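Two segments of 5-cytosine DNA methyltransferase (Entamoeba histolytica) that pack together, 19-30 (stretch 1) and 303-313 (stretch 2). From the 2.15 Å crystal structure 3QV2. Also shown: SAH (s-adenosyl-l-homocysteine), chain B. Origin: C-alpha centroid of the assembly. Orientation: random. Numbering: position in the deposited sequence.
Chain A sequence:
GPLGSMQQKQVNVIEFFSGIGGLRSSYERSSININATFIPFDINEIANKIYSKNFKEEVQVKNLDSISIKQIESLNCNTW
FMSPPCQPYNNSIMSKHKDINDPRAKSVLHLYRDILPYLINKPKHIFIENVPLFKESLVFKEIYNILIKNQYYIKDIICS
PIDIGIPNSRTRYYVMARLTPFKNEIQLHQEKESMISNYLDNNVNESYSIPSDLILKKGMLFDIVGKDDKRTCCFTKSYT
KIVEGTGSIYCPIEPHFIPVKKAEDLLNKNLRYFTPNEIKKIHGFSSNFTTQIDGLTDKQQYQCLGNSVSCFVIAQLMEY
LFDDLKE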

ATOM      1  N   GLY A  19      -0.350   9.425   0.623  1.00 16.76           N
ATOM      2  CA  GLY A  19      -1.330   8.792   1.488  1.00 17.92           C
ATOM      3  C   GLY A  19      -0.957   8.911   2.955  1.00 19.13           C
ATOM      4  O   GLY A  19      -0.833  10.018   3.479  1.00 21.10           O
ATOM      5  N   ILE A  20      -0.773   7.774   3.620  1.00 15.15           N
ATOM      6  CA  ILE A  20      -0.412   7.773   5.036  1.00 18.88           C
ATOM      7  C   ILE A  20       1.073   7.489   5.252  1.00 18.13           C
ATOM      8  O   ILE A  20       1.518   7.299   6.384  1.00 15.16           O
ATOM      9  CB  ILE A  20      -1.250   6.759   5.846  1.00 20.59           C
ATOM     10  CG1 ILE A  20      -0.920   5.327   5.423  1.00 18.04           C
ATOM     11  CG2 ILE A  20      -2.737   7.041   5.686  1.00 23.23           C
ATOM     12  CD1 ILE A  20      -1.686   4.276   6.198  1.00 16.55           C
ATOM     13  N   GLY A  21       1.834   7.457   4.162  1.00 17.84           N
ATOM     14  CA  GLY A  21       3.275   7.293   4.240  1.00 15.22           C
ATOM     15  C   GLY A  21       3.747   5.853   4.195  1.00 13.82           C
ATOM     16  O   GLY A  21       4.746   5.501   4.822  1.00 14.11           O
ATOM     17  N   GLY A  22       3.035   5.016   3.447  1.00 14.41           N
ATOM     18  CA  GLY A  22       3.399   3.617   3.322  1.00  9.89           C
ATOM     19  C   GLY A  22       4.741   3.423   2.643  1.00 13.50           C
ATOM     20  O   GLY A  22       5.553   2.602   3.072  1.00 15.55           O
ATOM     21  N   LEU A  23       4.976   4.180   1.576  1.00 13.99           N
ATOM     22  CA  LEU A  23       6.227   4.080   0.830  1.00 13.58           C
ATOM     23  C   LEU A  23       7.411   4.544   1.671  1.00 15.64           C
ATOM     24  O   LEU A  23       8.480   3.935   1.644  1.00 17.21           O
ATOM     25  CB  LEU A  23       6.150   4.886  -0.465  1.00 14.60           C
ATOM     26  CG  LEU A  23       5.010   4.503  -1.410  1.00 22.97           C
ATOM     27  CD1 LEU A  23       5.012   5.393  -2.638  1.00 24.81           C
ATOM     28  CD2 LEU A  23       5.118   3.041  -1.802  1.00 23.61           C
ATOM     29  N   ARG A  24       7.215   5.627   2.415  1.00 16.67           N
ATOM     30  CA  ARG A  24       8.241   6.123   3.323  1.00 17.39           C
ATOM     31  C   ARG A  24       8.535   5.094   4.409  1.00 18.71           C
ATOM     32  O   ARG A  24       9.692   4.759   4.666  1.00 22.46           O
ATOM     33  CB  ARG A  24       7.804   7.448   3.949  1.00 17.84           C
ATOM     34  CG  ARG A  24       8.782   8.012   4.965  1.00 16.51           C
ATOM     35  CD  ARG A  24       8.441   9.450   5.322  1.00 18.33           C
ATOM     36  NE  ARG A  24       9.357   9.997   6.320  1.00 18.57           N
ATOM     37  CZ  ARG A  24       9.447  11.287   6.625  1.00 16.79           C
ATOM     38  NH1 ARG A  24       8.683  12.174   6.005  1.00 15.95           N
ATOM     39  NH2 ARG A  24      10.309  11.693   7.547  1.00 18.60           N
ATOM     40  N   SER A  25       7.476   4.594   5.041  1.00 19.36           N
ATOM     41  CA  SER A  25       7.603   3.588   6.089  1.00 21.13           C
ATOM     42  C   SER A  25       8.396   2.382   5.605  1.00 22.31           C
ATOM     43  O   SER A  25       9.271   1.877   6.308  1.00 27.42           O
ATOM     44  CB  SER A  25       6.221   3.140   6.565  1.00 23.59           C
ATOM     45  OG  SER A  25       5.489   4.226   7.102  1.00 23.01           O
ATOM     46  N   SER A  26       8.080   1.921   4.399  1.00 20.42           N
ATOM     47  CA  SER A  26       8.765   0.777   3.811  1.00 17.91           C
ATOM     48  C   SER A  26      10.270   1.009   3.723  1.00 18.77           C
ATOM     49  O   SER A  26      11.062   0.139   4.085  1.00 21.06           O
ATOM     50  CB  SER A  26       8.201   0.476   2.423  1.00 11.84           C
ATOM     51  OG  SER A  26       6.822   0.164   2.494  1.00 10.31           O
ATOM     52  N   TYR A  27      10.655   2.184   3.235  1.00 19.39           N
ATOM     53  CA  TYR A  27      12.065   2.535   3.116  1.00 17.57           C
ATOM     54  C   TYR A  27      12.736   2.584   4.482  1.00 18.59           C
ATOM     55  O   TYR A  27      13.836   2.065   4.663  1.00 19.36           O
ATOM     56  CB  TYR A  27      12.231   3.883   2.409  1.00 14.76           C
ATOM     57  CG  TYR A  27      13.675   4.300   2.231  1.00 17.21           C
ATOM     58  CD1 TYR A  27      14.386   3.944   1.094  1.00 15.68           C
ATOM     59  CD2 TYR A  27      14.329   5.046   3.205  1.00 17.99           C
ATOM     60  CE1 TYR A  27      15.708   4.320   0.928  1.00 16.71           C
ATOM     61  CE2 TYR A  27      15.651   5.425   3.049  1.00 19.10           C
ATOM     62  CZ  TYR A  27      16.334   5.060   1.909  1.00 19.42           C
ATOM     63  OH  TYR A  27      17.647   5.434   1.744  1.00 21.06           O
ATOM     64  N   GLU A  28      12.067   3.210   5.443  1.00 17.28           N
ATOM     65  CA  GLU A  28      12.641   3.411   6.769  1.00 22.13           C
ATOM     66  C   GLU A  28      12.831   2.108   7.544  1.00 26.06           C
ATOM     67  O   GLU A  28      13.730   2.006   8.378  1.00 27.77           O
ATOM     68  CB  GLU A  28      11.799   4.403   7.577  1.00 22.31           C
ATOM     69  CG  GLU A  28      11.832   5.828   7.040  1.00 24.36           C
ATOM     70  CD  GLU A  28      11.062   6.801   7.911  1.00 28.21           C
ATOM     71  OE1 GLU A  28      10.401   6.347   8.868  1.00 31.93           O
ATOM     72  OE2 GLU A  28      11.121   8.021   7.642  1.00 28.15           O
ATOM     73  N   ARG A  29      11.990   1.114   7.272  1.00 21.89           N
ATOM     74  CA  ARG A  29      12.101  -0.166   7.967  1.00 20.94           C
ATOM     75  C   ARG A  29      13.037  -1.122   7.234  1.00 21.02           C
ATOM     76  O   ARG A  29      13.457  -2.137   7.789  1.00 22.37           O
ATOM     77  CB  ARG A  29      10.726  -0.816   8.164  1.00 20.93           C
ATOM     78  CG  ARG A  29      10.113  -1.389   6.897  1.00 21.58           C
ATOM     79  CD  ARG A  29       8.970  -2.348   7.213  1.00 22.57           C
ATOM     80  NE  ARG A  29       9.439  -3.511   7.961  1.00 24.12           N
ATOM     81  CZ  ARG A  29       8.894  -3.948   9.092  1.00 23.42           C
ATOM     82  NH1 ARG A  29       7.845  -3.325   9.612  1.00 19.52           N
ATOM     83  NH2 ARG A  29       9.395  -5.014   9.701  1.00 26.87           N
ATOM     84  N   SER A  30      13.366  -0.793   5.988  1.00 22.14           N
ATOM     85  CA  SER A  30      14.256  -1.631   5.192  1.00 21.39           C
ATOM     86  C   SER A  30      15.693  -1.549   5.704  1.00 22.74           C
ATOM     87  O   SER A  30      15.997  -0.768   6.606  1.00 20.31           O
ATOM     88  CB  SER A  30      14.202  -1.233   3.716  1.00 19.71           C
ATOM     89  OG  SER A  30      14.912  -0.030   3.483  1.00 20.83           O
ATOM     90  N   GLN A 303     -10.448   3.400   5.874  1.00 16.78           N
ATOM     91  CA  GLN A 303     -10.368   3.804   4.474  1.00 20.19           C
ATOM     92  C   GLN A 303      -8.928   4.060   4.040  1.00 18.01           C
ATOM     93  O   GLN A 303      -8.493   3.584   2.990  1.00 18.49           O
ATOM     94  CB  GLN A 303     -11.227   5.046   4.230  1.00 24.11           C
ATOM     95  CG  GLN A 303     -12.711   4.820   4.474  1.00 29.15           C
ATOM     96  CD  GLN A 303     -13.508   6.109   4.471  1.00 35.53           C
ATOM     97  OE1 GLN A 303     -12.987   7.175   4.141  1.00 40.73           O
ATOM     98  NE2 GLN A 303     -14.780   6.019   4.843  1.00 34.29           N
ATOM     99  N   CYS A 304      -8.193   4.811   4.855  1.00 13.50           N
ATOM    100  CA  CYS A 304      -6.795   5.107   4.567  1.00 18.20           C
ATOM    101  C   CYS A 304      -5.957   3.833   4.571  1.00 17.22           C
ATOM    102  O   CYS A 304      -5.175   3.592   3.653  1.00 18.01           O
ATOM    103  CB  CYS A 304      -6.236   6.107   5.583  1.00 20.06           C
ATOM    104  SG  CYS A 304      -6.965   7.759   5.483  1.00 28.14           S
ATOM    105  N   LEU A 305      -6.132   3.019   5.606  1.00 15.07           N
ATOM    106  CA  LEU A 305      -5.398   1.763   5.725  1.00 18.94           C
ATOM    107  C   LEU A 305      -5.700   0.823   4.563  1.00 22.90           C
ATOM    108  O   LEU A 305      -4.800   0.182   4.021  1.00 20.30           O
ATOM    109  CB  LEU A 305      -5.713   1.083   7.059  1.00 18.10           C
ATOM    110  CG  LEU A 305      -5.139   1.768   8.299  1.00 16.46           C
ATOM    111  CD1 LEU A 305      -5.841   1.296   9.565  1.00 20.21           C
ATOM    112  CD2 LEU A 305      -3.637   1.534   8.387  1.00 15.62           C
ATOM    113  N   GLY A 306      -6.971   0.745   4.184  1.00 24.15           N
ATOM    114  CA  GLY A 306      -7.386  -0.095   3.076  1.00 21.13           C
ATOM    115  C   GLY A 306      -6.721   0.313   1.776  1.00 20.41           C
ATOM    116  O   GLY A 306      -6.519  -0.511   0.884  1.00 21.73           O
ATOM    117  N   ASN A 307      -6.374   1.592   1.672  1.00 17.82           N
ATOM    118  CA  ASN A 307      -5.742   2.125   0.469  1.00 17.87           C
ATOM    119  C   ASN A 307      -4.217   2.156   0.548  1.00 18.65           C
ATOM    120  O   ASN A 307      -3.552   2.581  -0.397  1.00 23.45           O
ATOM    121  CB  ASN A 307      -6.274   3.530   0.165  1.00 21.30           C
ATOM    122  CG  ASN A 307      -7.694   3.516  -0.362  1.00 27.09           C
ATOM    123  OD1 ASN A 307      -8.080   2.623  -1.115  1.00 27.91           O
ATOM    124  ND2 ASN A 307      -8.483   4.510   0.032  1.00 31.08           N
ATOM    125  N   SER A 308      -3.666   1.703   1.671  1.00 18.76           N
ATOM    126  CA  SER A 308      -2.222   1.754   1.885  1.00 20.63           C
ATOM    127  C   SER A 308      -1.502   0.588   1.210  1.00 17.85           C
ATOM    128  O   SER A 308      -1.917   0.121   0.151  1.00 15.69           O
ATOM    129  CB  SER A 308      -1.893   1.784   3.379  1.00 20.49           C
ATOM    130  OG  SER A 308      -2.206   0.548   3.993  1.00 23.67           O
ATOM    131  N   VAL A 309      -0.422   0.122   1.833  1.00 15.12           N
ATOM    132  CA  VAL A 309       0.426  -0.904   1.234  1.00 19.30           C
ATOM    133  C   VAL A 309       0.951  -1.894   2.268  1.00 18.50           C
ATOM    134  O   VAL A 309       0.703  -1.751   3.466  1.00 19.83           O
ATOM    135  CB  VAL A 309       1.645  -0.272   0.531  1.00 15.66           C
ATOM    136  CG1 VAL A 309       1.205   0.631  -0.614  1.00 11.92           C
ATOM    137  CG2 VAL A 309       2.489   0.498   1.534  1.00 14.65           C
ATOM    138  N   SER A 310       1.679  -2.900   1.791  1.00 17.82           N
ATOM    139  CA  SER A 310       2.376  -3.832   2.666  1.00 18.12           C
ATOM    140  C   SER A 310       3.834  -3.413   2.802  1.00 19.79           C
ATOM    141  O   SER A 310       4.669  -3.765   1.967  1.00 22.06           O
ATOM    142  CB  SER A 310       2.295  -5.255   2.115  1.00 16.74           C
ATOM    143  OG  SER A 310       3.135  -6.133   2.848  1.00 17.21           O
ATOM    144  N   CYS A 311       4.135  -2.655   3.851  1.00 20.97           N
ATOM    145  CA  CYS A 311       5.489  -2.170   4.079  1.00 16.30           C
ATOM    146  C   CYS A 311       6.490  -3.318   4.113  1.00 17.47           C
ATOM    147  O   CYS A 311       7.639  -3.160   3.704  1.00 20.96           O
ATOM    148  CB  CYS A 311       5.562  -1.365   5.377  1.00 13.18           C
ATOM    149  SG  CYS A 311       4.475   0.076   5.409  1.00 20.87           S
ATOM    150  N   PHE A 312       6.044  -4.471   4.601  1.00 16.49           N
ATOM    151  CA  PHE A 312       6.881  -5.667   4.622  1.00 16.28           C
ATOM    152  C   PHE A 312       7.431  -5.978   3.236  1.00 12.33           C
ATOM    153  O   PHE A 312       8.642  -6.087   3.048  1.00 12.87           O
ATOM    154  CB  PHE A 312       6.094  -6.873   5.145  1.00 17.88           C
ATOM    155  CG  PHE A 312       5.868  -6.859   6.630  1.00 21.81           C
ATOM    156  CD1 PHE A 312       6.927  -7.042   7.505  1.00 20.68           C
ATOM    157  CD2 PHE A 312       4.598  -6.683   7.150  1.00 23.55           C
ATOM    158  CE1 PHE A 312       6.724  -7.035   8.873  1.00 23.51           C
ATOM    159  CE2 PHE A 312       4.389  -6.677   8.516  1.00 23.28           C
ATOM    160  CZ  PHE A 312       5.453  -6.852   9.378  1.00 24.37           C
ATOM    161  N   VAL A 313       6.530  -6.121   2.269  1.00 13.07           N
ATOM    162  CA  VAL A 313       6.904  -6.479   0.905  1.00 11.34           C
ATOM    163  C   VAL A 313       7.741  -5.395   0.236  1.00 15.57           C
ATOM    164  O   VAL A 313       8.799  -5.673  -0.333  1.00 17.04           O
ATOM    165  CB  VAL A 313       5.658  -6.748   0.038  1.00 12.45           C
ATOM    166  CG1 VAL A 313       6.062  -7.016  -1.401  1.00 10.09           C
ATOM    167  CG2 VAL A 313       4.861  -7.915   0.601  1.00 12.62           C
TER
HETATM  168  N   SAH B 323       0.482   4.483  -0.790  1.00 22.58           N
HETATM  169  CA  SAH B 323      -0.180   5.443   0.073  1.00 21.57           C
HETATM  170  CB  SAH B 323      -1.589   5.740  -0.422  1.00 21.80           C
HETATM  171  CG  SAH B 323      -1.887   5.607  -1.896  1.00 22.36           C
HETATM  172  SD  SAH B 323      -3.590   5.881  -2.424  1.00 19.15           S
HETATM  173  C   SAH B 323      -0.192   4.918   1.486  1.00 18.21           C
HETATM  174  O   SAH B 323      -1.108   5.276   2.280  1.00 21.03           O
HETATM  175  OXT SAH B 323       0.723   4.117   1.878  1.00 15.75           O
HETATM  176  C5' SAH B 323      -3.619   7.141  -3.681  1.00 23.78           C
HETATM  177  C4' SAH B 323      -3.519   8.560  -3.255  1.00 24.41           C
HETATM  178  O4' SAH B 323      -3.299   9.341  -4.377  1.00 25.37           O
HETATM  179  C3' SAH B 323      -4.791   8.989  -2.668  1.00 22.59           C
HETATM  180  O3' SAH B 323      -4.624   9.227  -1.312  1.00 21.39           O
HETATM  181  C2' SAH B 323      -5.183  10.201  -3.340  1.00 23.85           C
HETATM  182  O2' SAH B 323      -5.496  11.177  -2.410  1.00 21.90           O
HETATM  183  C1' SAH B 323      -4.007  10.594  -4.122  1.00 20.20           C
HETATM  184  N9  SAH B 323      -4.374  11.333  -5.295  1.00 20.62           N
HETATM  185  C8  SAH B 323      -5.296  11.074  -6.233  1.00 21.61           C
HETATM  186  N7  SAH B 323      -5.249  12.075  -7.127  1.00 21.16           N
HETATM  187  C5  SAH B 323      -4.297  12.958  -6.739  1.00 21.66           C
HETATM  188  C6  SAH B 323      -3.827  14.159  -7.275  1.00 19.99           C
HETATM  189  N6  SAH B 323      -4.384  14.690  -8.495  1.00 17.83           N
HETATM  190  N1  SAH B 323      -2.844  14.806  -6.623  1.00 19.09           N
HETATM  191  C2  SAH B 323      -2.313  14.332  -5.488  1.00 17.43           C
HETATM  192  N3  SAH B 323      -2.747  13.184  -4.958  1.00 20.42           N
HETATM  193  C4  SAH B 323      -3.729  12.485  -5.557  1.00 22.06           C

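Stretch 1 runs from a glycine-rich loop into a helix with G21 at its N-cap position; stretch 2 passes from one helix through a short linker into a second helix, N-capped by S310, whose OG accepts a weak bond from V313 N (3.4 Å). The backbones converge along the contact, from 6.9 Å between the CA atoms of I20 and C304 to 4.4 Å between those of S26 and C311. No hydrogen bond crosses it, so packing alone joins the two stretches directly. At G22 the absence of a side chain matters: CA lies 3.7 Å from V309 CG2, and a CB here would clash with that methyl and with SAH OXT. The ligand's carboxylate lies beside this junction, accepting from I20 N at O (2.9 Å) and weakly from G22 N at OXT (2.9 Å). I20 points toward stretch 2, placing CG2 3.6 Å from C304 CB and CD1 4.0 Å from L305 CD2. The side chain of C311 is a knob among G22, S25, S26 and R29, with SG 3.7 Å from S25 CB. S26 OG donates to G22 O (2.8 Å) within its own helix, yet approaches C311 CA to 3.1 Å. At the exposed end, F312 CE1 lies over one face of the R29 guanidinium, 3.5 Å from NH2.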